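Local coordinates for protein adenylyltransferase and sulfurtransferase uba4 (Chaetomium thermophilum, PDB 6YUB) that probably adenylates and thiolates the C terminus of a ubiquitin-like sulfur carrier for tRNA modification and molybdenum cofactor synthesis, this chain being its N-terminal ThiF-family part, at residues B[128-133]-B[139-144]; B[164-169]-B[223-228]; B[109-112]-B[116-119]. All blocks are in the same frame, centred on the assembly; numbering follows the deposited sequence.

Interaction 1: B[128-133]-B[139-144]; sequences ILDCTD and YLISDV
Ile141, on helix 135-148, projects into a row of three side chains, Ile128, Asp130 and Thr132, that point the same way from strand 127-130 and the turn after it. The backbones come nearest at Asp130 and Ile141, whose CA atoms are 7.3 Å apart.

The contact across the two segments is by van der Waals packing. Ile141 divides its two branches along the row. Its CG1 lies anti to the carbonyl carbon (chi1 -66°), and the nearly extended chain beyond (chi2 161°) carries CD1 forward to Asp130 and Thr132, while the shorter CG2 branch falls at Ile128. There the two CG2 methyls meet, Ile128 CG2 lying 4.2 Å from Ile141 CG2. At the other end, Thr132 CG2 and Ile141 CD1 come tip to tip at 3.9 Å. Between them Ile141 CD1 rests 3.4 Å from Asp130 OD1 and also touches CB and CG of Asp130, so a methyl covers part of a buried carboxylate.

Hydrogen bonds then tie that carboxylate to its own segment. Asp130 OD1 accepts from Thr132 OG1 at 2.7 Å through the syn lone pair, and from Thr132 N at 3.2 Å, this second donor lying above the carboxylate plane. The backbone bond closes an Asx turn at the end of the strand. Asp130 OD2 is bonded to Ser154 OG of the adjacent strand 152-158, so both oxygens are engaged and the rotation of the group is probably fixed.

Leu152 of strand 152-158 also packs on Ile141. The whole is the first half of a beta-alpha-beta unit in the Rossmann-like ThiF fold, and the turn after the strand leads to Asp133 and Asn134, predicted to bind ATP.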
loop_
_atom_site.group_PDB
_atom_site.type_symbol
_atom_site.label_atom_id
_atom_site.label_comp_id
_atom_site.label_asym_id
_atom_site.label_seq_id
_atom_site.Cartn_x
_atom_site.Cartn_y
_atom_site.Cartn_z
ATOM N N ILE B 128 21.596 0.225 -3.164
ATOM C CA ILE B 128 21.500 0.392 -1.719
ATOM C C ILE B 128 20.037 0.597 -1.355
ATOM O O ILE B 128 19.352 1.420 -1.964
ATOM C CB ILE B 128 22.351 1.573 -1.218
ATOM C CG1 ILE B 128 23.758 1.524 -1.810
ATOM C CG2 ILE B 128 22.398 1.573 0.291
ATOM C CD1 ILE B 128 24.496 0.240 -1.560
ATOM N N LEU B 129 19.562 -0.143 -0.361
ATOM C CA LEU B 129 18.233 0.052 0.203
ATOM C C LEU B 129 18.390 0.489 1.651
ATOM O O LEU B 129 19.007 -0.221 2.461
ATOM C CB LEU B 129 17.399 -1.222 0.106
ATOM C CG LEU B 129 16.692 -1.493 -1.229
ATOM C CD1 LEU B 129 17.704 -1.617 -2.355
ATOM C CD2 LEU B 129 15.831 -2.755 -1.139
ATOM N N ASP B 130 17.860 1.663 1.977
ATOM C CA ASP B 130 17.850 2.154 3.351
ATOM C C ASP B 130 16.569 1.672 4.025
ATOM O O ASP B 130 15.477 2.168 3.724
ATOM C CB ASP B 130 17.945 3.678 3.393
ATOM C CG ASP B 130 17.400 4.257 4.690
ATOM O OD1 ASP B 130 17.912 3.891 5.772
ATOM O OD2 ASP B 130 16.446 5.062 4.628
ATOM N N CYS B 131 16.698 0.688 4.916
ATOM C CA CYS B 131 15.588 0.189 5.715
ATOM C C CYS B 131 15.771 0.489 7.202
ATOM O O CYS B 131 15.194 -0.201 8.053
ATOM C CB CYS B 131 15.411 -1.311 5.501
ATOM S SG CYS B 131 15.227 -1.831 3.764
ATOM N N THR B 132 16.564 1.519 7.531
ATOM C CA THR B 132 16.890 1.802 8.922
ATOM C C THR B 132 15.713 2.404 9.679
ATOM O O THR B 132 15.563 2.160 10.882
ATOM C CB THR B 132 18.083 2.764 8.998
ATOM O OG1 THR B 132 17.720 4.029 8.416
ATOM C CG2 THR B 132 19.284 2.195 8.255
ATOM N N ASP B 133 14.879 3.194 9.003
ATOM C CA ASP B 133 13.781 3.909 9.655
ATOM C C ASP B 133 14.310 4.906 10.685
ATOM O O ASP B 133 13.634 5.225 11.668
ATOM C CB ASP B 133 12.798 2.935 10.311
ATOM C CG ASP B 133 11.352 3.255 9.984
ATOM O OD1 ASP B 133 11.032 4.447 9.797
ATOM O OD2 ASP B 133 10.535 2.311 9.910
ATOM N N TYR B 139 20.187 10.488 6.257
ATOM C CA TYR B 139 21.067 11.502 5.687
ATOM C C TYR B 139 22.476 10.958 5.492
ATOM O O TYR B 139 23.133 11.265 4.492
ATOM C CB TYR B 139 21.082 12.745 6.580
ATOM C CG TYR B 139 19.842 13.606 6.439
ATOM C CD1 TYR B 139 19.741 14.548 5.428
ATOM C CD2 TYR B 139 18.774 13.472 7.318
ATOM C CE1 TYR B 139 18.609 15.338 5.292
ATOM C CE2 TYR B 139 17.640 14.254 7.190
ATOM C CZ TYR B 139 17.564 15.184 6.175
ATOM O OH TYR B 139 16.441 15.967 6.045
ATOM N N LEU B 140 22.952 10.135 6.428
ATOM C CA LEU B 140 24.273 9.537 6.285
ATOM C C LEU B 140 24.341 8.649 5.051
ATOM O O LEU B 140 25.295 8.717 4.270
ATOM C CB LEU B 140 24.622 8.737 7.542
ATOM C CG LEU B 140 25.880 7.873 7.453
ATOM C CD1 LEU B 140 27.094 8.741 7.114
ATOM C CD2 LEU B 140 26.106 7.106 8.754
ATOM N N ILE B 141 23.337 7.792 4.865
ATOM C CA ILE B 141 23.350 6.874 3.730
ATOM C C ILE B 141 23.263 7.648 2.420
ATOM O O ILE B 141 24.009 7.378 1.471
ATOM C CB ILE B 141 22.214 5.842 3.874
ATOM C CG1 ILE B 141 22.482 4.934 5.077
ATOM C CG2 ILE B 141 22.082 5.011 2.611
ATOM C CD1 ILE B 141 21.246 4.206 5.590
ATOM N N SER B 142 22.369 8.633 2.349
ATOM C CA SER B 142 22.291 9.470 1.155
ATOM C C SER B 142 23.645 10.093 0.832
ATOM O O SER B 142 24.142 9.992 -0.298
ATOM C CB SER B 142 21.231 10.553 1.346
ATOM O OG SER B 142 20.899 11.167 0.116
ATOM N N ASP B 143 24.265 10.740 1.822
ATOM C CA ASP B 143 25.568 11.359 1.603
ATOM C C ASP B 143 26.566 10.361 1.027
ATOM O O ASP B 143 27.202 10.624 -0.001
ATOM C CB ASP B 143 26.080 11.952 2.916
ATOM C CG ASP B 143 25.275 13.163 3.359
ATOM O OD1 ASP B 143 24.428 13.637 2.565
ATOM O OD2 ASP B 143 25.482 13.640 4.495
ATOM N N VAL B 144 26.695 9.192 1.664
ATOM C CA VAL B 144 27.679 8.209 1.224
ATOM C C VAL B 144 27.346 7.698 -0.172
ATOM O O VAL B 144 28.239 7.498 -1.006
ATOM C CB VAL B 144 27.763 7.059 2.247
ATOM C CG1 VAL B 144 28.617 5.922 1.712
ATOM C CG2 VAL B 144 28.310 7.571 3.571
#

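Interaction 2: B[164-169]-B[223-228]; sequences LIVLNC and IKILVS
The end of strand 161-167 and residues 223-228 of helix 208-228 stand well apart, the nearest CA atoms, those of Cys169 and Ile225, being 8.5 Å from each other. Side chains alone bridge the interval. After Leu167 the extended run is broken at Asn168, whose backbone has positive phi and psi (51°/43°), and the chain turns there so that Cys169 faces the helix as Val166 does. In the helix Val227 N is bonded to Ile223 O and Ser228 N to Lys224 O.

Ile225 is the single helix residue that enters the contact. Its CG1 branch stands anti to the carbonyl carbon, and the almost straight continuation (chi2 166°) carries CD1 to Val166 and Cys169. There the methyl meets two partners: Val166 CG1 at 4.2 Å from Ile225 CD1, and Cys169 SG at 4.1 Å from the same carbon. The sulfur is also 4.2 Å from Ile225 CG1, and so lies against both carbons of the branch. These are loose apolar contacts between buried groups.

They lay the long helix 208-228 against an antiparallel strand of the mixed sheet in the ThiF domain, with Leu164 extending the packing to Met214 and Ala217 earlier in the same helix. Strand 161-167 is bonded through its backbone to 152-158 and 250-255. Asn168 is held in its turn by bonds from ND2 to Lys150 O and from Thr172 N to OD1. On the helix, Ile223 packs on Leu53 and Ala56 of helix 46-56, while Lys224 NZ forms a salt bridge with Glu221 OE2 and a hydrogen bond to the backbone of another protein chain.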
loop_
_atom_site.group_PDB
_atom_site.type_symbol
_atom_site.label_atom_id
_atom_site.label_comp_id
_atom_site.label_asym_id
_atom_site.label_seq_id
_atom_site.Cartn_x
_atom_site.Cartn_y
_atom_site.Cartn_z
ATOM N N LEU B 164 8.484 6.359 0.301
ATOM C CA LEU B 164 9.455 5.669 -0.535
ATOM C C LEU B 164 9.905 6.602 -1.647
ATOM O O LEU B 164 9.098 7.359 -2.195
ATOM C CB LEU B 164 8.865 4.386 -1.129
ATOM C CG LEU B 164 9.725 3.656 -2.161
ATOM C CD1 LEU B 164 9.779 2.171 -1.846
ATOM C CD2 LEU B 164 9.167 3.879 -3.552
ATOM N N ILE B 165 11.194 6.549 -1.973
ATOM C CA ILE B 165 11.738 7.375 -3.042
ATOM C C ILE B 165 13.039 6.752 -3.528
ATOM O O ILE B 165 13.821 6.217 -2.739
ATOM C CB ILE B 165 11.949 8.835 -2.572
ATOM C CG1 ILE B 165 12.354 9.715 -3.755
ATOM C CG2 ILE B 165 13.004 8.898 -1.473
ATOM C CD1 ILE B 165 12.093 11.186 -3.530
ATOM N N VAL B 166 13.262 6.835 -4.836
ATOM C CA VAL B 166 14.503 6.401 -5.469
ATOM C C VAL B 166 15.367 7.633 -5.704
ATOM O O VAL B 166 14.905 8.630 -6.288
ATOM C CB VAL B 166 14.227 5.659 -6.786
ATOM C CG1 VAL B 166 15.526 5.176 -7.420
ATOM C CG2 VAL B 166 13.283 4.493 -6.546
ATOM N N LEU B 167 16.616 7.570 -5.247
ATOM C CA LEU B 167 17.505 8.723 -5.253
ATOM C C LEU B 167 18.796 8.389 -5.984
ATOM O O LEU B 167 19.240 7.235 -6.011
ATOM C CB LEU B 167 17.825 9.182 -3.819
ATOM C CG LEU B 167 16.625 9.560 -2.952
ATOM C CD1 LEU B 167 16.997 9.546 -1.473
ATOM C CD2 LEU B 167 16.087 10.926 -3.357
ATOM N N ASN B 168 19.396 9.418 -6.573
ATOM C CA ASN B 168 20.705 9.317 -7.218
ATOM C C ASN B 168 20.749 8.145 -8.194
ATOM O O ASN B 168 21.726 7.396 -8.258
ATOM C CB ASN B 168 21.813 9.199 -6.172
ATOM C CG ASN B 168 23.194 9.419 -6.758
ATOM O OD1 ASN B 168 23.373 10.227 -7.668
ATOM N ND2 ASN B 168 24.182 8.692 -6.237
ATOM N N CYS B 169 19.677 7.988 -8.966
ATOM C CA CYS B 169 19.575 6.906 -9.941
ATOM C C CYS B 169 19.119 7.494 -11.266
ATOM O O CYS B 169 18.026 8.087 -11.329
ATOM C CB CYS B 169 18.598 5.831 -9.456
ATOM S SG CYS B 169 18.581 4.338 -10.475
ATOM N N ILE B 223 14.437 -4.410 -8.059
ATOM C CA ILE B 223 14.333 -5.330 -9.186
ATOM C C ILE B 223 14.207 -4.559 -10.493
ATOM O O ILE B 223 14.852 -4.897 -11.492
ATOM C CB ILE B 223 13.153 -6.300 -8.972
ATOM C CG1 ILE B 223 13.476 -7.264 -7.824
ATOM C CG2 ILE B 223 12.844 -7.065 -10.247
ATOM C CD1 ILE B 223 12.303 -8.117 -7.366
ATOM N N LYS B 224 13.376 -3.511 -10.509
ATOM C CA LYS B 224 13.269 -2.662 -11.697
ATOM C C LYS B 224 14.637 -2.148 -12.133
ATOM O O LYS B 224 15.009 -2.236 -13.311
ATOM C CB LYS B 224 12.351 -1.472 -11.427
ATOM C CG LYS B 224 10.866 -1.770 -11.408
ATOM C CD LYS B 224 10.100 -0.462 -11.230
ATOM C CE LYS B 224 8.678 -0.691 -10.766
ATOM N NZ LYS B 224 8.031 0.603 -10.399
ATOM N N ILE B 225 15.398 -1.593 -11.183
ATOM C CA ILE B 225 16.680 -0.979 -11.512
ATOM C C ILE B 225 17.612 -1.997 -12.154
ATOM O O ILE B 225 18.216 -1.738 -13.202
ATOM C CB ILE B 225 17.313 -0.359 -10.252
ATOM C CG1 ILE B 225 16.461 0.816 -9.763
ATOM C CG2 ILE B 225 18.744 0.076 -10.541
ATOM C CD1 ILE B 225 16.805 1.285 -8.362
ATOM N N LEU B 226 17.738 -3.176 -11.536
ATOM C CA LEU B 226 18.692 -4.169 -12.012
ATOM C C LEU B 226 18.259 -4.771 -13.344
ATOM O O LEU B 226 19.093 -4.994 -14.229
ATOM C CB LEU B 226 18.865 -5.263 -10.959
ATOM C CG LEU B 226 19.512 -4.817 -9.646
ATOM C CD1 LEU B 226 19.356 -5.887 -8.570
ATOM C CD2 LEU B 226 20.981 -4.477 -9.863
ATOM N N VAL B 227 16.963 -5.035 -13.511
ATOM C CA VAL B 227 16.503 -5.721 -14.714
ATOM C C VAL B 227 16.588 -4.802 -15.929
ATOM O O VAL B 227 17.035 -5.217 -17.006
ATOM C CB VAL B 227 15.074 -6.256 -14.503
ATOM C CG1 VAL B 227 14.425 -6.591 -15.842
ATOM C CG2 VAL B 227 15.104 -7.475 -13.596
ATOM N N SER B 228 16.164 -3.550 -15.782
ATOM C CA SER B 228 16.207 -2.588 -16.874
ATOM C C SER B 228 17.458 -1.719 -16.852
ATOM O O SER B 228 17.573 -0.807 -17.674
ATOM C CB SER B 228 14.960 -1.694 -16.838
ATOM O OG SER B 228 13.776 -2.467 -16.825
#

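Interaction 3: B[109-112]-B[116-119]; sequences YRFD and QNAA
The loop that leads from strand 105-109, an outermost strand of the sheet within this chain, into the short helix 118-122 is bridged at the surface by Asn117, which touches Asp112 and Phe111. Asn117 ND2 donates to the backbone oxygen Asp112 O at 3.0 Å. The bond is fairly straight, 162° at the hydrogen, and lies both in the carbonyl plane of Asp112 and close to the amide plane of Asn117.

Asn117 takes the N-cap position of helix 118-122, yet its side chain turns back to the loop instead of capping: with CG between the backbone N and the carbonyl carbon (chi1 64°), OD1 accepts from Thr114 N while ND2 reaches Asp112, and the two bonds hold the amide at both ends. ND2 also passes obliquely by the Phe111 ring, 4.0 Å from Phe111 CD1, with ring and amide planes 53° apart. A leucine in place of Asn117 would probably leave Asp112 O and Thr114 N without these mates and let the loop move more freely. Phe111 ends an inverse gamma turn centred on Arg110, closed by a weak bond from Phe111 N to Tyr109 O, and its ring leans on Ile121 of helix 118-122.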
loop_
_atom_site.group_PDB
_atom_site.type_symbol
_atom_site.label_atom_id
_atom_site.label_comp_id
_atom_site.label_asym_id
_atom_site.label_seq_id
_atom_site.Cartn_x
_atom_site.Cartn_y
_atom_site.Cartn_z
ATOM N N TYR B 109 26.120 -8.253 8.109
ATOM C CA TYR B 109 26.932 -7.290 8.848
ATOM C C TYR B 109 26.341 -7.232 10.253
ATOM O O TYR B 109 25.313 -6.582 10.478
ATOM C CB TYR B 109 26.933 -5.918 8.179
ATOM C CG TYR B 109 27.635 -5.873 6.840
ATOM C CD1 TYR B 109 26.966 -6.234 5.678
ATOM C CD2 TYR B 109 28.961 -5.459 6.733
ATOM C CE1 TYR B 109 27.594 -6.192 4.448
ATOM C CE2 TYR B 109 29.599 -5.413 5.504
ATOM C CZ TYR B 109 28.905 -5.780 4.363
ATOM O OH TYR B 109 29.524 -5.740 3.135
ATOM N N ARG B 110 26.975 -7.923 11.188
ATOM C CA ARG B 110 26.438 -8.079 12.547
ATOM C C ARG B 110 26.823 -6.912 13.444
ATOM O O ARG B 110 27.379 -7.100 14.516
ATOM C CB ARG B 110 26.899 -9.397 13.134
ATOM C CG ARG B 110 26.524 -10.614 12.315
ATOM C CD ARG B 110 26.986 -11.932 12.968
ATOM N NE ARG B 110 26.410 -13.089 12.275
ATOM C CZ ARG B 110 26.966 -13.697 11.231
ATOM N NH1 ARG B 110 28.129 -13.280 10.744
ATOM N NH2 ARG B 110 26.356 -14.728 10.671
ATOM N N PHE B 111 26.530 -5.686 13.003
ATOM C CA PHE B 111 26.846 -4.499 13.787
ATOM C C PHE B 111 26.195 -3.281 13.140
ATOM O O PHE B 111 25.833 -3.295 11.960
ATOM C CB PHE B 111 28.361 -4.292 13.920
ATOM C CG PHE B 111 29.111 -4.460 12.628
ATOM C CD1 PHE B 111 29.282 -3.391 11.763
ATOM C CD2 PHE B 111 29.654 -5.687 12.282
ATOM C CE1 PHE B 111 29.974 -3.545 10.577
ATOM C CE2 PHE B 111 30.347 -5.847 11.100
ATOM C CZ PHE B 111 30.507 -4.774 10.244
ATOM N N ASP B 112 26.062 -2.224 13.937
ATOM C CA ASP B 112 25.408 -1.007 13.481
ATOM C C ASP B 112 26.218 -0.322 12.389
ATOM O O ASP B 112 27.452 -0.280 12.439
ATOM C CB ASP B 112 25.221 -0.036 14.651
ATOM C CG ASP B 112 24.308 -0.581 15.725
ATOM O OD1 ASP B 112 23.650 -1.615 15.484
ATOM O OD2 ASP B 112 24.256 0.028 16.817
ATOM N N GLN B 116 31.547 6.072 10.836
ATOM C CA GLN B 116 32.910 5.560 10.769
ATOM C C GLN B 116 33.049 4.322 9.887
ATOM O O GLN B 116 34.170 3.994 9.477
ATOM C CB GLN B 116 33.422 5.221 12.176
ATOM C CG GLN B 116 33.810 6.424 13.017
ATOM C CD GLN B 116 32.618 7.263 13.431
ATOM O OE1 GLN B 116 31.598 6.736 13.879
ATOM N NE2 GLN B 116 32.734 8.583 13.269
ATOM N N ASN B 117 31.951 3.623 9.591
ATOM C CA ASN B 117 32.025 2.429 8.763
ATOM C C ASN B 117 31.078 2.442 7.567
ATOM O O ASN B 117 31.029 1.452 6.834
ATOM C CB ASN B 117 31.734 1.173 9.600
ATOM C CG ASN B 117 30.314 1.156 10.149
ATOM O OD1 ASN B 117 29.381 1.718 9.552
ATOM N ND2 ASN B 117 30.140 0.506 11.291
ATOM N N ALA B 118 30.330 3.525 7.349
ATOM C CA ALA B 118 29.337 3.528 6.280
ATOM C C ALA B 118 29.984 3.223 4.935
ATOM O O ALA B 118 29.497 2.373 4.176
ATOM C CB ALA B 118 28.611 4.872 6.244
ATOM N N ALA B 119 31.098 3.893 4.629
ATOM C CA ALA B 119 31.733 3.717 3.328
ATOM C C ALA B 119 32.242 2.294 3.148
ATOM O O ALA B 119 32.130 1.717 2.057
ATOM C CB ALA B 119 32.868 4.723 3.157
#

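In the fold
Interactions 1 and 2 are buried and held across their segments by van der Waals packing, each centred on one isoleucine that a helix sends against the mixed sheet, but they use different strands: a parallel one in 128-133 and an antiparallel one in 164-169. Interaction 2 is apolar throughout, whereas in interaction 1 the isoleucine also meets a carboxylate bonded both within its own turn and to the next strand, beside the predicted ATP site. Interaction 3 lies at the surface and depends on a hydrogen bond to backbone. It joins interaction 1 directly, since Ala118 packs on Leu140 and Val144, placing helix 118-122 beside helix 135-148. Interaction 2 is remote from interaction 3, and its helix also touches another protein chain.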